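Local coordinates for protein putative sporulation-specific glycosylase YdhD (Bacillus subtilis subsp. subtilis str. 168, PDB 3CZ8) that probably hydrolyses glycosidic bonds of a polysaccharide during sporulation, this chain being the family 18 glycosidase domain of a longer protein that also carries LysM repeats, at residues A[179-184]-A[304-309]. The protein carries 1 engineered substitution. Numbering follows the deposited sequence.
Sequences FIMAYD and GAWQLT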
# COMPACT_ATOMS: atom_id res chain seq x y z
N PHE A 179 -14.53 7.14 13.90
CA PHE A 179 -13.50 6.19 13.53
C PHE A 179 -12.37 6.34 14.55
O PHE A 179 -11.66 7.34 14.55
CB PHE A 179 -12.94 6.44 12.12
CG PHE A 179 -13.98 6.45 11.00
CD1 PHE A 179 -15.19 5.77 11.11
CD2 PHE A 179 -13.69 7.10 9.81
CE1 PHE A 179 -16.11 5.77 10.07
CE2 PHE A 179 -14.60 7.11 8.76
CZ PHE A 179 -15.81 6.44 8.89
N ILE A 180 -12.22 5.35 15.42
CA ILE A 180 -11.19 5.43 16.44
C ILE A 180 -9.93 4.78 15.93
O ILE A 180 -9.93 3.60 15.59
CB ILE A 180 -11.64 4.79 17.78
CG1 ILE A 180 -12.84 5.55 18.35
CG2 ILE A 180 -10.48 4.78 18.79
CD1 ILE A 180 -13.49 4.86 19.48
N MET A 181 -8.86 5.56 15.84
CA MET A 181 -7.62 5.06 15.27
C MET A 181 -6.80 4.36 16.35
O MET A 181 -5.86 4.92 16.92
CB MET A 181 -6.87 6.19 14.55
CG MET A 181 -7.67 6.85 13.40
SD MET A 181 -8.18 5.78 12.01
CE MET A 181 -9.75 5.19 12.50
N ALA A 182 -7.19 3.11 16.64
CA ALA A 182 -6.67 2.35 17.77
C ALA A 182 -5.38 1.62 17.43
O ALA A 182 -5.36 0.39 17.30
CB ALA A 182 -7.73 1.38 18.29
N TYR A 183 -4.31 2.39 17.28
CA TYR A 183 -2.97 1.87 16.96
C TYR A 183 -1.93 2.91 17.30
O TYR A 183 -2.27 4.03 17.70
CB TYR A 183 -2.86 1.45 15.49
CG TYR A 183 -3.30 2.49 14.48
CD1 TYR A 183 -2.44 3.52 14.10
CD2 TYR A 183 -4.56 2.43 13.90
CE1 TYR A 183 -2.85 4.49 13.18
CE2 TYR A 183 -4.97 3.39 12.98
CZ TYR A 183 -4.11 4.41 12.63
OH TYR A 183 -4.50 5.36 11.72
N ASP A 184 -0.66 2.55 17.10
CA ASP A 184 0.50 3.43 17.37
C ASP A 184 0.72 3.72 18.86
O ASP A 184 1.24 4.78 19.21
CB ASP A 184 0.49 4.72 16.54
CG ASP A 184 1.00 4.51 15.13
OD1 ASP A 184 1.33 3.37 14.78
OD2 ASP A 184 1.06 5.50 14.37
N GLY A 304 -12.47 -0.79 10.94
CA GLY A 304 -12.03 0.05 9.82
C GLY A 304 -10.60 -0.29 9.41
O GLY A 304 -9.77 -0.59 10.26
N ALA A 305 -10.32 -0.25 8.11
CA ALA A 305 -9.00 -0.63 7.60
C ALA A 305 -8.57 0.17 6.37
O ALA A 305 -9.30 1.05 5.91
CB ALA A 305 -8.95 -2.12 7.31
N TRP A 306 -7.39 -0.15 5.84
CA TRP A 306 -6.77 0.67 4.79
C TRP A 306 -6.60 -0.06 3.47
O TRP A 306 -6.33 -1.26 3.43
CB TRP A 306 -5.41 1.17 5.26
CG TRP A 306 -5.45 1.90 6.57
CD1 TRP A 306 -5.29 1.36 7.82
CD2 TRP A 306 -5.68 3.30 6.76
NE1 TRP A 306 -5.39 2.34 8.78
CE2 TRP A 306 -5.64 3.54 8.16
CE3 TRP A 306 -5.91 4.38 5.90
CZ2 TRP A 306 -5.81 4.82 8.70
CZ3 TRP A 306 -6.09 5.64 6.44
CH2 TRP A 306 -6.04 5.85 7.83
N GLN A 307 -6.77 0.68 2.38
CA GLN A 307 -6.49 0.16 1.04
C GLN A 307 -5.74 1.18 0.20
O GLN A 307 -5.90 2.40 0.38
CB GLN A 307 -7.79 -0.28 0.34
CG GLN A 307 -8.95 0.67 0.52
CD GLN A 307 -10.21 0.27 -0.23
OE1 GLN A 307 -10.44 -0.91 -0.51
NE2 GLN A 307 -11.04 1.25 -0.55
N LEU A 308 -4.89 0.69 -0.69
CA LEU A 308 -4.14 1.53 -1.62
C LEU A 308 -4.56 1.18 -3.04
O LEU A 308 -4.49 0.01 -3.43
CB LEU A 308 -2.63 1.33 -1.47
CG LEU A 308 -1.82 2.07 -0.40
CD1 LEU A 308 -2.02 3.59 -0.47
CD2 LEU A 308 -2.07 1.54 1.03
N THR A 309 -4.98 2.18 -3.80
CA THR A 309 -5.43 1.97 -5.17
C THR A 309 -4.58 2.78 -6.15
O THR A 309 -4.58 4.01 -6.13
CB THR A 309 -6.94 2.26 -5.33
OG1 THR A 309 -7.68 1.36 -4.51
CG2 THR A 309 -7.38 2.09 -6.78
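The phenolic oxygen of Tyr183 meets the outer edge of the Trp306 indole, near the plane of that ring: Tyr183 OH lies 3.3 Å from Trp306 CZ2. No hydrogen bond joins the two segments, so this is a polar atom resting beside an aromatic C-H edge, with the two side chains running at about a right angle. Tyrosine suits the place because its long ring carries a hydroxyl from the loop just past strand 177-181 to the indole. A chi1 of 51°, placing CG between the backbone N and the carbonyl carbon, aims it there, while consecutive inverse gamma turns at Met181 and Ala182 carry the chain off the strand.

Met181 bends at chi2 and chi3 to bring SD to 4.2 Å from Trp306 CZ2. Seen from the centroid of the six-membered indole ring, Met181 SD lies 64° off the ring normal, an oblique Met-aromatic contact; methionine's unbranched, polarisable chain suits such bending. Trp306, in turn, is fixed by its NE1 hydrogen bond to Val221 O and by edge-to-face packing against Phe13.

The Met181 side chain is about 6 Å from that of Glu120, the predicted proton donor, at the nearest atoms. Trp306 probably corresponds to the tryptophan on the last barrel strand whose broad flat indole commonly floors the sugar-binding cleft in family 18 chitinases. Within the TIM barrel, strand 217-220 runs between 177-181 and 302-310, parallel to both, while strands 147-153 and 9-17 flank the trio.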